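Local atomic coordinates of quinone reductase (Klebsiella pneumoniae subsp. pneumoniae, PDB entry 4GI5), a protein that probably reduces quinones at the expense of NAD(P)H, using a bound flavin-adenine dinucleotide as its redox cofactor. Residues R47-A52 against E236-L241; P212-Y217 against A232-R237; D157-G162 against L203-F208; E108-A113 against G162-K167; A101-E106 against I135-A140. One frame throughout, in Å; residues are numbered along the deposited sequence.

Contact 1: residues R47-A52 against E236-L241; sequences RHLQQA and ERLDTL
His48 and Leu49, in the last turn of helix 37-51, pack against Leu238 and Leu241 at the end of helix 224-239, where two neighbouring helices of the flavodoxin-like fold come to their C-terminal ends. The backbones stand well apart, with 7.1 Å between Leu49 CA and Leu238 CA, and side chains fill the gap. Leu49 sends one methyl group forward: its CD2 lies 4.3 Å from Leu238 CD2 and equally far from Leu241 CD1, a loose apolar meeting of branch ends. In this α/β sandwich the first and last helices cover the same side of the parallel sheet, and Leu49 and Leu241 also reach down to strand residues, Val56 and Met170 respectively. His48 bridges the more exposed side of the contact. With CG anti to the backbone N (chi1 -164°), its ring swings across to the other helix, bringing ND1 within 4.0 Å of Leu238 CB. The modelled approach of the ring to Asp239 OD1 is too close to be trusted. A water in the plane of the ring, at its edge, lies 3.2 Å from His48 NE2 and donates to Asp239 OD2. Behind this front, Thr240 OG1 turns back onto Glu236 O at 2.9 Å.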
# COMPACT_ATOMS: atom_id res chain seq x y z
N ARG B 47 21.71 15.36 -8.51
CA ARG B 47 22.73 16.45 -8.74
C ARG B 47 22.87 17.39 -7.60
O ARG B 47 24.03 17.82 -7.26
CB ARG B 47 22.47 17.16 -10.05
CG ARG B 47 22.58 16.24 -11.20
CD ARG B 47 22.46 17.01 -12.52
NE ARG B 47 22.13 16.06 -13.61
CZ ARG B 47 20.97 16.04 -14.29
NH1 ARG B 47 19.98 16.91 -14.02
NH2 ARG B 47 20.79 15.12 -15.24
N HIS B 48 21.78 17.78 -6.97
CA HIS B 48 21.84 18.67 -5.85
C HIS B 48 22.66 18.08 -4.73
O HIS B 48 23.47 18.78 -4.03
CB HIS B 48 20.41 19.04 -5.38
CG HIS B 48 20.38 20.21 -4.49
ND1 HIS B 48 20.47 20.11 -3.14
CD2 HIS B 48 20.35 21.54 -4.78
CE1 HIS B 48 20.43 21.31 -2.60
NE2 HIS B 48 20.35 22.20 -3.57
N LEU B 49 22.41 16.80 -4.41
CA LEU B 49 23.14 16.13 -3.31
C LEU B 49 24.66 15.97 -3.65
O LEU B 49 25.51 16.18 -2.73
CB LEU B 49 22.54 14.76 -3.06
CG LEU B 49 21.21 14.84 -2.31
CD1 LEU B 49 20.54 13.47 -2.45
CD2 LEU B 49 21.35 15.30 -0.86
N GLN B 50 24.93 15.63 -4.89
CA GLN B 50 26.33 15.42 -5.33
C GLN B 50 27.10 16.77 -5.28
O GLN B 50 28.20 16.83 -4.71
CB GLN B 50 26.33 14.84 -6.71
CG GLN B 50 26.12 13.33 -6.66
CD GLN B 50 26.01 12.75 -8.01
OE1 GLN B 50 25.82 13.47 -8.97
NE2 GLN B 50 26.13 11.49 -8.09
N GLN B 51 26.45 17.83 -5.71
CA GLN B 51 27.06 19.19 -5.65
C GLN B 51 27.28 19.64 -4.23
O GLN B 51 28.23 20.42 -3.97
CB GLN B 51 26.22 20.18 -6.38
CG GLN B 51 26.25 19.93 -7.82
CD GLN B 51 25.16 20.74 -8.55
OE1 GLN B 51 24.45 21.56 -7.94
NE2 GLN B 51 25.00 20.48 -9.83
N ALA B 52 26.49 19.18 -3.26
CA ALA B 52 26.72 19.52 -1.87
C ALA B 52 27.81 18.68 -1.21
O ALA B 52 28.03 18.79 -0.02
CB ALA B 52 25.46 19.43 -1.05
N GLU B 236 15.30 22.65 -0.68
CA GLU B 236 15.22 23.07 0.74
C GLU B 236 15.17 21.85 1.64
O GLU B 236 15.86 21.78 2.63
CB GLU B 236 14.05 24.05 1.00
CG GLU B 236 13.46 24.20 2.42
CD GLU B 236 14.38 24.54 3.51
OE1 GLU B 236 15.41 25.20 3.21
OE2 GLU B 236 14.06 24.19 4.69
N ARG B 237 14.39 20.81 1.25
CA ARG B 237 14.45 19.58 2.02
C ARG B 237 15.76 18.85 2.00
O ARG B 237 16.25 18.32 3.02
CB ARG B 237 13.26 18.59 1.58
CG ARG B 237 11.86 19.13 1.80
CD ARG B 237 11.46 19.55 3.23
NE ARG B 237 11.87 18.51 4.11
CZ ARG B 237 11.08 17.47 4.48
NH1 ARG B 237 9.89 17.40 4.01
NH2 ARG B 237 11.56 16.53 5.21
N LEU B 238 16.38 18.79 0.84
CA LEU B 238 17.64 18.12 0.72
C LEU B 238 18.78 18.87 1.50
O LEU B 238 19.71 18.24 1.96
CB LEU B 238 17.97 18.02 -0.77
CG LEU B 238 17.08 17.07 -1.59
CD1 LEU B 238 17.45 17.15 -3.04
CD2 LEU B 238 17.10 15.61 -1.09
N ASP B 239 18.66 20.15 1.59
CA ASP B 239 19.65 21.03 2.34
C ASP B 239 19.50 20.81 3.84
O ASP B 239 20.41 21.15 4.58
CB ASP B 239 19.36 22.52 2.00
CG ASP B 239 19.80 22.91 0.60
OD1 ASP B 239 20.54 22.14 0.03
OD2 ASP B 239 19.39 23.97 0.09
N THR B 240 18.37 20.26 4.33
CA THR B 240 18.12 20.21 5.77
C THR B 240 17.90 18.77 6.26
O THR B 240 17.39 18.58 7.35
CB THR B 240 16.88 21.09 6.11
OG1 THR B 240 15.74 20.73 5.30
CG2 THR B 240 17.12 22.60 5.89
N LEU B 241 18.29 17.76 5.48
CA LEU B 241 18.04 16.38 5.82
C LEU B 241 18.47 15.98 7.22
O LEU B 241 17.83 15.10 7.88
CB LEU B 241 18.69 15.45 4.86
CG LEU B 241 18.06 15.37 3.53
CD1 LEU B 241 18.93 14.57 2.57
CD2 LEU B 241 16.70 14.69 3.65
O HOH W 1 19.82 25.00 -2.18

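Contact 2: residues P212-Y217 against A232-R237; sequences PPLVFY and AALAER
Leu214 and Phe216 of strand 209-216 face Ala233, Leu234 and Arg237 of helix 224-239, the closing β-α unit of the flavodoxin-like fold. The strand and helix segments run antiparallel, at 175° and 9.8 Å between axes, so the helix lies back along the edge strand of the sheet that it follows in the chain. Leu214 and Leu234 share one rotamer, each with CG anti to its own backbone N. Their side chains cross at about a right angle, and Leu214 CD2 comes to 3.8 Å from Leu234 CD1. Phe216 has its CG beside the backbone N instead (chi1 -60°), which carries the ring out to the helix edge first: Ala233 CB lies in the ring plane, 3.9 Å from Phe216 CE1. The same side chain is about 4 Å from that of Thr174, an FAD-binding residue, so this end of the packing adjoins the cofactor site. At the other end Arg237 slides past Leu214 in the opposite direction, its CG 4.1 Å from Leu214 CD1. Bends at chi2 and chi3 fold the chain over so that the guanidinium meets the backbone at Pro212. Both terminal nitrogens grip a single oxygen from the same face of its carbonyl plane: Arg237 NH2 reaches Pro212 O at 2.8 Å, tilted 21° from that plane, while Arg237 NH1 comes from well above it, at 3.0 Å from Pro212 O.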
# COMPACT_ATOMS: atom_id res chain seq x y z
N PRO B 212 9.41 14.32 7.97
CA PRO B 212 8.16 14.68 7.30
C PRO B 212 8.26 14.51 5.81
O PRO B 212 9.35 14.78 5.26
CB PRO B 212 7.96 16.17 7.66
CG PRO B 212 8.66 16.29 8.97
CD PRO B 212 9.90 15.46 8.83
N PRO B 213 7.25 13.95 5.19
CA PRO B 213 7.33 13.70 3.75
C PRO B 213 7.31 14.99 2.94
O PRO B 213 6.74 15.97 3.42
CB PRO B 213 6.09 12.87 3.50
CG PRO B 213 5.09 13.32 4.54
CD PRO B 213 5.94 13.57 5.73
N LEU B 214 7.85 14.93 1.74
CA LEU B 214 7.71 16.00 0.77
C LEU B 214 6.67 15.54 -0.26
O LEU B 214 6.90 14.54 -0.94
CB LEU B 214 9.04 16.17 0.08
CG LEU B 214 9.02 17.22 -1.03
CD1 LEU B 214 8.54 18.58 -0.55
CD2 LEU B 214 10.40 17.33 -1.61
N VAL B 215 5.53 16.14 -0.20
CA VAL B 215 4.43 15.81 -1.07
C VAL B 215 4.00 16.98 -1.96
O VAL B 215 3.73 18.10 -1.47
CB VAL B 215 3.18 15.34 -0.28
CG1 VAL B 215 2.06 14.87 -1.19
CG2 VAL B 215 3.60 14.28 0.71
N PHE B 216 4.00 16.71 -3.26
CA PHE B 216 3.54 17.64 -4.24
C PHE B 216 2.14 17.27 -4.76
O PHE B 216 1.84 16.11 -5.05
CB PHE B 216 4.49 17.68 -5.43
CG PHE B 216 5.89 18.10 -5.08
CD1 PHE B 216 6.15 19.30 -4.36
CD2 PHE B 216 6.95 17.29 -5.34
CE1 PHE B 216 7.45 19.70 -4.07
CE2 PHE B 216 8.28 17.74 -5.03
CZ PHE B 216 8.51 18.89 -4.44
N TYR B 217 1.26 18.29 -4.91
CA TYR B 217 -0.11 18.07 -5.32
C TYR B 217 -0.39 18.63 -6.70
O TYR B 217 0.40 19.48 -7.22
CB TYR B 217 -1.03 18.72 -4.33
CG TYR B 217 -0.86 18.12 -2.99
CD1 TYR B 217 -1.51 16.91 -2.61
CD2 TYR B 217 -0.08 18.77 -2.01
CE1 TYR B 217 -1.33 16.44 -1.36
CE2 TYR B 217 0.05 18.23 -0.74
CZ TYR B 217 -0.59 17.00 -0.48
OH TYR B 217 -0.42 16.47 0.82
N ALA B 232 12.39 24.18 -5.87
CA ALA B 232 12.85 24.99 -4.71
C ALA B 232 12.55 24.29 -3.38
O ALA B 232 13.36 24.25 -2.47
CB ALA B 232 12.17 26.33 -4.76
N ALA B 233 11.35 23.71 -3.32
CA ALA B 233 10.93 22.94 -2.12
C ALA B 233 11.80 21.70 -1.89
O ALA B 233 12.24 21.46 -0.78
CB ALA B 233 9.42 22.58 -2.24
N LEU B 234 12.10 20.98 -2.98
CA LEU B 234 12.94 19.85 -2.95
C LEU B 234 14.37 20.23 -2.45
O LEU B 234 14.94 19.61 -1.60
CB LEU B 234 12.91 19.16 -4.30
CG LEU B 234 13.85 18.00 -4.51
CD1 LEU B 234 13.64 16.90 -3.51
CD2 LEU B 234 13.63 17.38 -5.90
N ALA B 235 14.92 21.28 -3.01
CA ALA B 235 16.27 21.63 -2.65
C ALA B 235 16.31 21.98 -1.16
O ALA B 235 17.29 21.61 -0.48
CB ALA B 235 16.74 22.82 -3.59
N GLU B 236 15.30 22.65 -0.68
CA GLU B 236 15.22 23.07 0.74
C GLU B 236 15.17 21.85 1.64
O GLU B 236 15.86 21.78 2.63
CB GLU B 236 14.05 24.05 1.00
CG GLU B 236 13.46 24.20 2.42
CD GLU B 236 14.38 24.54 3.51
OE1 GLU B 236 15.41 25.20 3.21
OE2 GLU B 236 14.06 24.19 4.69
N ARG B 237 14.39 20.81 1.25
CA ARG B 237 14.45 19.58 2.02
C ARG B 237 15.76 18.85 2.00
O ARG B 237 16.25 18.32 3.02
CB ARG B 237 13.26 18.59 1.58
CG ARG B 237 11.86 19.13 1.80
CD ARG B 237 11.46 19.55 3.23
NE ARG B 237 11.87 18.51 4.11
CZ ARG B 237 11.08 17.47 4.48
NH1 ARG B 237 9.89 17.40 4.01
NH2 ARG B 237 11.56 16.53 5.21

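Contact 3: residues D157-G162 against L203-F208; sequences DRYGEG and LFYPGF
Phe204 and Tyr205, at the end of helix 196-204, carry most of the contact with Arg158, Tyr159 and Gly160. Phe204 lays its ring flat under the Tyr159-Gly160 peptide, with Gly160 N 3.4 Å above the ring plane, over its centre. Its carbonyl oxygen takes two donors from opposite faces: Gly160 N at 3.1 Å from Phe204 O, and Gly207 N, which belongs to the Schellman motif ending the helix. Tyr205 O accepts Tyr159 N at 2.9 Å. The Tyr205 ring, turned out by a CG anti to the backbone N, sets its edge against the face of Tyr159 in a T-shaped pair, planes 62° apart. Arg158 CD lies over the Tyr205 face (CH-pi, 4.0 Å to the ring centroid), and Arg158 NH1 donates to Tyr205 OH at 3.0 Å; Gln252 holds Arg158 NE. Pro206 O takes the backbone N of Phe164, with Gly162 CA as a weaker C-H neighbour. Gly207, at positive phi, is the C-prime residue; its CA passes near Gly160. Asn188 of the second subunit bonds Tyr159 OH, and Trp124 of that subunit meets Tyr205 edge-to-face. The chain then enters strand 209-216, while Leu203, just before Phe204, packs on strands 115-121 and 168-174.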
# COMPACT_ATOMS: atom_id res chain seq x y z
N ASP B 157 12.54 -6.23 18.17
CA ASP B 157 13.27 -5.00 17.99
C ASP B 157 12.64 -4.20 16.83
O ASP B 157 13.01 -4.48 15.69
CB ASP B 157 14.72 -5.25 17.63
CG ASP B 157 15.56 -5.94 18.75
OD1 ASP B 157 15.01 -6.21 19.82
OD2 ASP B 157 16.72 -6.27 18.44
N ARG B 158 11.63 -3.42 17.10
CA ARG B 158 10.96 -2.65 16.06
C ARG B 158 10.34 -1.43 16.67
O ARG B 158 10.32 -1.23 17.88
CB ARG B 158 9.90 -3.56 15.47
CG ARG B 158 8.73 -3.86 16.39
CD ARG B 158 7.66 -4.67 15.70
NE ARG B 158 6.47 -4.88 16.49
CZ ARG B 158 5.44 -5.63 16.14
NH1 ARG B 158 5.43 -6.30 14.97
NH2 ARG B 158 4.37 -5.62 16.91
N TYR B 159 9.86 -0.56 15.80
CA TYR B 159 9.23 0.66 16.08
C TYR B 159 10.15 1.62 16.88
O TYR B 159 10.00 1.78 18.09
CB TYR B 159 7.86 0.50 16.71
CG TYR B 159 6.78 -0.08 15.78
CD1 TYR B 159 6.56 0.48 14.55
CD2 TYR B 159 6.05 -1.18 16.13
CE1 TYR B 159 5.55 0.03 13.71
CE2 TYR B 159 5.00 -1.68 15.31
CZ TYR B 159 4.74 -1.01 14.07
OH TYR B 159 3.76 -1.52 13.26
N GLY B 160 11.10 2.16 16.14
CA GLY B 160 12.18 2.97 16.72
C GLY B 160 13.41 2.19 17.15
O GLY B 160 14.31 2.78 17.76
N GLU B 161 13.43 0.89 16.90
CA GLU B 161 14.56 0.00 17.07
C GLU B 161 14.61 -0.85 15.82
O GLU B 161 13.61 -0.89 15.03
CB GLU B 161 14.32 -0.96 18.22
CG GLU B 161 14.32 -0.36 19.54
CD GLU B 161 14.05 -1.42 20.62
OE1 GLU B 161 13.12 -1.24 21.34
OE2 GLU B 161 14.73 -2.48 20.63
N GLY B 162 15.71 -1.53 15.64
CA GLY B 162 15.94 -2.40 14.52
C GLY B 162 17.21 -2.10 13.81
O GLY B 162 18.02 -1.23 14.25
N LEU B 203 8.91 2.33 7.67
CA LEU B 203 10.10 3.13 7.90
C LEU B 203 10.42 3.15 9.41
O LEU B 203 11.51 2.72 9.81
CB LEU B 203 9.96 4.52 7.30
CG LEU B 203 9.76 4.59 5.76
CD1 LEU B 203 9.71 6.05 5.33
CD2 LEU B 203 10.76 3.78 5.03
N PHE B 204 9.48 3.62 10.20
CA PHE B 204 9.73 3.65 11.67
C PHE B 204 9.86 2.23 12.18
O PHE B 204 10.67 1.93 13.11
CB PHE B 204 8.59 4.32 12.36
CG PHE B 204 8.79 4.53 13.86
CD1 PHE B 204 9.88 5.30 14.38
CD2 PHE B 204 7.88 3.98 14.73
CE1 PHE B 204 10.07 5.46 15.72
CE2 PHE B 204 8.03 4.18 16.08
CZ PHE B 204 9.12 4.88 16.54
N TYR B 205 9.12 1.27 11.61
CA TYR B 205 9.12 -0.15 12.04
C TYR B 205 10.54 -0.72 12.16
O TYR B 205 10.91 -1.21 13.21
CB TYR B 205 8.18 -0.99 11.11
CG TYR B 205 7.99 -2.40 11.51
CD1 TYR B 205 9.05 -3.30 11.52
CD2 TYR B 205 6.70 -2.87 11.82
CE1 TYR B 205 8.83 -4.61 11.92
CE2 TYR B 205 6.48 -4.17 12.17
CZ TYR B 205 7.54 -5.02 12.24
OH TYR B 205 7.33 -6.30 12.71
N PRO B 206 11.38 -0.68 11.12
CA PRO B 206 12.74 -1.26 11.25
C PRO B 206 13.80 -0.25 11.80
O PRO B 206 14.99 -0.53 11.76
CB PRO B 206 13.05 -1.68 9.80
CG PRO B 206 12.31 -0.66 8.97
CD PRO B 206 11.03 -0.47 9.68
N GLY B 207 13.34 0.87 12.28
CA GLY B 207 14.10 1.78 13.13
C GLY B 207 14.59 3.07 12.55
O GLY B 207 15.35 3.78 13.20
N PHE B 208 14.13 3.46 11.34
CA PHE B 208 14.48 4.75 10.79
C PHE B 208 13.96 5.85 11.69
O PHE B 208 12.90 5.71 12.27
CB PHE B 208 13.90 5.01 9.43
CG PHE B 208 14.61 4.28 8.29
CD1 PHE B 208 15.86 4.65 7.83
CD2 PHE B 208 13.97 3.29 7.61
CE1 PHE B 208 16.42 3.99 6.74
CE2 PHE B 208 14.53 2.66 6.55
CZ PHE B 208 15.78 3.02 6.08

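Contact 4: residues E108-A113 against G162-K167; sequences EKLLWA and GTFVGK
Lys167 reaches across to the C-terminal end of helix 101-112, where its ammonium group meets the carbonyl oxygens of Leu110, Leu111 and Ala113. In this flavodoxin-like α/β fold the lysine ends the loop before strand 168-174, next to the edge strand of the sheet, and two overlapping turns shape its approach: a type I turn from Gly162 to Val165 and a type II turn from Phe164 to Lys167. The side chain runs extended through chi3, then bends at the end (chi4 -72°), which tucks NZ in among the carbonyls. Since these oxygens belong to the last turn of the helix and the residue after it, the positive charge is probably favoured by the negative end of the helix dipole. Lower down, Phe164 and Leu110 lean obliquely against each other, with Phe164 CZ 4.0 Å from Leu110 CD1. Phe164 also meets Phe143, edge-to-face, and Phe208. Leu111 starts off away from the loop, but its branch end curls back, so that Leu111 CD2 meets Thr163 CG2 at 3.8 Å, while Thr163 OG1 bonds Phe143 O. The three bonds of the ammonium differ in kind: Lys167 NZ to Leu110 O is weak, Lys167 NZ sits above the carbonyl plane at 3.0 Å from Leu111 O, and Lys167 NZ lies nearly along the C=O axis at 2.7 Å from Ala113 O.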
# COMPACT_ATOMS: atom_id res chain seq x y z
N GLU B 108 22.67 -4.52 1.21
CA GLU B 108 24.01 -3.85 1.42
C GLU B 108 23.93 -2.34 1.20
O GLU B 108 24.54 -1.60 1.94
CB GLU B 108 25.05 -4.55 0.46
CG GLU B 108 25.39 -5.90 1.07
CD GLU B 108 26.29 -6.81 0.22
OE1 GLU B 108 26.49 -6.52 -0.98
OE2 GLU B 108 26.76 -7.86 0.77
N LYS B 109 23.10 -1.88 0.23
CA LYS B 109 22.90 -0.44 0.02
C LYS B 109 22.32 0.22 1.25
O LYS B 109 22.72 1.31 1.67
CB LYS B 109 22.07 -0.13 -1.20
CG LYS B 109 22.73 -0.42 -2.52
CD LYS B 109 21.66 -0.33 -3.63
CE LYS B 109 22.17 -0.84 -4.93
NZ LYS B 109 21.08 -0.60 -5.99
N LEU B 110 21.31 -0.43 1.86
CA LEU B 110 20.68 0.12 3.01
C LEU B 110 21.68 0.20 4.18
O LEU B 110 21.64 1.15 4.93
CB LEU B 110 19.50 -0.80 3.41
CG LEU B 110 18.30 -0.65 2.50
CD1 LEU B 110 17.38 -1.83 2.70
CD2 LEU B 110 17.54 0.61 2.81
N LEU B 111 22.44 -0.85 4.38
CA LEU B 111 23.48 -0.81 5.46
C LEU B 111 24.52 0.29 5.24
O LEU B 111 24.94 0.96 6.20
CB LEU B 111 24.12 -2.17 5.62
CG LEU B 111 23.21 -3.33 6.12
CD1 LEU B 111 23.93 -4.64 6.13
CD2 LEU B 111 22.59 -3.01 7.45
N TRP B 112 24.87 0.54 3.98
CA TRP B 112 25.80 1.62 3.62
C TRP B 112 25.28 2.98 3.90
O TRP B 112 25.99 3.91 4.33
CB TRP B 112 26.14 1.40 2.12
CG TRP B 112 26.85 2.56 1.45
CD1 TRP B 112 28.25 2.75 1.36
CD2 TRP B 112 26.25 3.65 0.76
NE1 TRP B 112 28.52 3.90 0.67
CE2 TRP B 112 27.34 4.50 0.29
CE3 TRP B 112 24.95 3.99 0.44
CZ2 TRP B 112 27.11 5.68 -0.41
CZ3 TRP B 112 24.71 5.21 -0.21
CH2 TRP B 112 25.79 6.02 -0.69
N ALA B 113 23.98 3.22 3.59
CA ALA B 113 23.38 4.52 3.70
C ALA B 113 23.16 5.06 5.09
O ALA B 113 22.83 4.32 6.01
CB ALA B 113 22.00 4.55 2.93
N GLY B 162 15.71 -1.53 15.64
CA GLY B 162 15.94 -2.40 14.52
C GLY B 162 17.21 -2.10 13.81
O GLY B 162 18.02 -1.23 14.25
N THR B 163 17.35 -2.74 12.63
CA THR B 163 18.54 -2.66 11.82
C THR B 163 18.85 -1.28 11.38
O THR B 163 20.04 -0.95 11.21
CB THR B 163 18.44 -3.68 10.64
OG1 THR B 163 18.31 -4.97 11.22
CG2 THR B 163 19.64 -3.67 9.74
N PHE B 164 17.84 -0.41 11.21
CA PHE B 164 18.03 0.89 10.64
C PHE B 164 18.17 2.03 11.65
O PHE B 164 18.18 3.19 11.29
CB PHE B 164 17.01 1.23 9.51
CG PHE B 164 16.87 0.11 8.46
CD1 PHE B 164 17.97 -0.58 7.98
CD2 PHE B 164 15.62 -0.17 7.94
CE1 PHE B 164 17.85 -1.64 7.11
CE2 PHE B 164 15.48 -1.13 6.97
CZ PHE B 164 16.57 -1.92 6.58
N VAL B 165 18.27 1.69 12.93
CA VAL B 165 18.46 2.71 13.95
C VAL B 165 19.70 3.56 13.61
O VAL B 165 20.75 3.00 13.22
CB VAL B 165 18.64 2.09 15.35
CG1 VAL B 165 19.03 3.19 16.36
CG2 VAL B 165 17.36 1.58 15.83
N GLY B 166 19.57 4.85 13.76
CA GLY B 166 20.66 5.77 13.40
C GLY B 166 20.57 6.31 12.01
O GLY B 166 21.41 7.15 11.59
N LYS B 167 19.63 5.76 11.21
CA LYS B 167 19.51 6.22 9.81
C LYS B 167 18.27 7.03 9.75
O LYS B 167 17.39 6.92 10.61
CB LYS B 167 19.37 5.05 8.80
CG LYS B 167 20.48 4.05 8.85
CD LYS B 167 20.35 2.91 7.86
CE LYS B 167 21.34 1.77 8.11
NZ LYS B 167 22.68 2.23 7.72

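Contact 5: residues A101-E106 against I135-A140; sequences ADIVAE and IDRVYA
Asp102 and Arg137 form a salt bridge between the first turn of helix 101-112 and the last turn of helix 129-138, two helices of the flavodoxin-like fold. Three hydrogen bonds from two nitrogens serve the carboxylate. Arg137 NH2 spans both oxygens on their syn sides, at 3.1 Å to Asp102 OD1 and 3.0 Å to Asp102 OD2; Arg137 NH1 reaches Asp102 OD2 too, also at 3.0 Å, but from above the carboxylate plane. The two planar groups are thus twisted, 40° apart. Asp102 CG takes the crowded position between backbone N and carbonyl carbon (chi1 61°), which curls the carboxylate toward the arginine. Ser100 OG also bonds Asp102 OD1, and Asp74 supplies a second carboxylate to Arg137 NH2. Ile103 CD1 covers one face of the guanidinium, 3.6 Å from Arg137 NH2, and packs on the Arg137 carbonyl as well. Beyond it, Glu106 CB touches Val138 CG2 at 3.7 Å, while the Glu106 carboxylate turns away to Ser59, Trp134 and Lys109. Asp136, next to Arg137 on the same helix, touches FAD. A buried guanidinium held by two acidic groups should remain positively charged, and with bonds on both terminal nitrogens its rotation is largely fixed.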
# COMPACT_ATOMS: atom_id res chain seq x y z
N ALA B 101 20.62 -12.71 -5.31
CA ALA B 101 21.64 -11.66 -5.29
C ALA B 101 21.11 -10.25 -5.40
O ALA B 101 21.73 -9.37 -4.86
CB ALA B 101 22.64 -11.90 -6.43
N ASP B 102 19.98 -10.05 -6.11
CA ASP B 102 19.32 -8.70 -6.17
C ASP B 102 18.96 -8.21 -4.77
O ASP B 102 19.22 -7.05 -4.43
CB ASP B 102 18.11 -8.73 -7.16
CG ASP B 102 17.02 -9.67 -6.81
OD1 ASP B 102 17.17 -10.73 -6.09
OD2 ASP B 102 15.90 -9.46 -7.38
N ILE B 103 18.37 -9.08 -3.97
CA ILE B 103 18.01 -8.79 -2.57
C ILE B 103 19.21 -8.41 -1.76
O ILE B 103 19.25 -7.40 -1.06
CB ILE B 103 17.22 -9.94 -1.95
CG1 ILE B 103 15.89 -10.11 -2.65
CG2 ILE B 103 17.09 -9.77 -0.42
CD1 ILE B 103 15.06 -11.35 -2.30
N VAL B 104 20.25 -9.23 -1.88
CA VAL B 104 21.45 -9.00 -1.06
C VAL B 104 22.05 -7.64 -1.40
O VAL B 104 22.43 -6.87 -0.53
CB VAL B 104 22.49 -10.13 -1.36
CG1 VAL B 104 23.84 -9.80 -0.70
CG2 VAL B 104 21.98 -11.43 -0.84
N ALA B 105 22.10 -7.25 -2.65
CA ALA B 105 22.70 -5.96 -3.04
C ALA B 105 21.91 -4.76 -2.51
O ALA B 105 22.48 -3.77 -2.06
CB ALA B 105 22.82 -5.89 -4.57
N GLU B 106 20.57 -4.92 -2.47
CA GLU B 106 19.76 -3.86 -1.81
C GLU B 106 19.98 -3.74 -0.33
O GLU B 106 20.02 -2.65 0.22
CB GLU B 106 18.29 -4.03 -2.16
CG GLU B 106 17.95 -3.96 -3.68
CD GLU B 106 18.37 -2.68 -4.28
OE1 GLU B 106 17.96 -1.56 -3.84
OE2 GLU B 106 19.29 -2.74 -5.23
N ILE B 135 10.05 -3.49 -1.03
CA ILE B 135 9.79 -3.70 0.39
C ILE B 135 9.63 -5.16 0.66
O ILE B 135 10.29 -5.74 1.58
CB ILE B 135 8.59 -2.88 0.89
CG1 ILE B 135 8.88 -1.40 0.73
CG2 ILE B 135 8.19 -3.30 2.30
CD1 ILE B 135 9.77 -0.84 1.83
N ASP B 136 8.72 -5.84 -0.03
CA ASP B 136 8.38 -7.21 0.31
C ASP B 136 9.59 -8.13 0.24
O ASP B 136 9.71 -9.01 1.06
CB ASP B 136 7.38 -7.78 -0.68
CG ASP B 136 5.93 -7.21 -0.55
OD1 ASP B 136 5.64 -6.48 0.40
OD2 ASP B 136 5.20 -7.38 -1.59
N ARG B 137 10.43 -7.92 -0.75
CA ARG B 137 11.58 -8.80 -1.00
C ARG B 137 12.84 -8.43 -0.24
O ARG B 137 13.61 -9.33 0.15
CB ARG B 137 11.81 -8.95 -2.48
CG ARG B 137 10.69 -9.63 -3.19
CD ARG B 137 10.76 -9.71 -4.74
NE ARG B 137 11.92 -10.60 -5.07
CZ ARG B 137 13.07 -10.18 -5.61
NH1 ARG B 137 13.33 -8.91 -5.96
NH2 ARG B 137 14.08 -11.11 -5.71
N VAL B 138 13.09 -7.16 -0.03
CA VAL B 138 14.33 -6.73 0.63
C VAL B 138 14.20 -6.83 2.16
O VAL B 138 15.16 -7.07 2.87
CB VAL B 138 14.69 -5.32 0.21
CG1 VAL B 138 15.85 -4.70 0.95
CG2 VAL B 138 14.96 -5.30 -1.28
N TYR B 139 12.97 -6.60 2.69
CA TYR B 139 12.79 -6.51 4.13
C TYR B 139 12.66 -7.90 4.71
O TYR B 139 11.59 -8.36 5.12
CB TYR B 139 11.51 -5.66 4.45
CG TYR B 139 11.73 -4.21 4.58
CD1 TYR B 139 12.82 -3.55 4.02
CD2 TYR B 139 10.75 -3.41 5.22
CE1 TYR B 139 13.05 -2.21 4.14
CE2 TYR B 139 10.95 -2.05 5.35
CZ TYR B 139 12.11 -1.42 4.90
OH TYR B 139 12.18 -0.07 5.10
N ALA B 140 13.76 -8.63 4.73
CA ALA B 140 13.75 -10.02 5.19
C ALA B 140 13.60 -10.25 6.72
O ALA B 140 13.91 -9.39 7.54
CB ALA B 140 15.12 -10.66 4.72

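Contacts 1 and 2 share helix 224-239: contact 2 sets it on the edge strand 209-216, contact 1 beside helix 37-51, and they touch where His48 packs on Ala235. Contacts 4 and 5 share helix 101-112, holding its C-terminal end to a loop and its N-terminal end to helix 129-138. Contacts 3 and 4 meet through Gly162, Phe164 and Phe208. Contacts 1 and 5 are mostly buried, the others only partly. Apolar packing and a water mark contact 1; arginine or lysine on carbonyls marks 2 and 4; contact 5 pairs opposite charges. Contact 3, rich in aromatic rings, and contact 5 both border the second subunit.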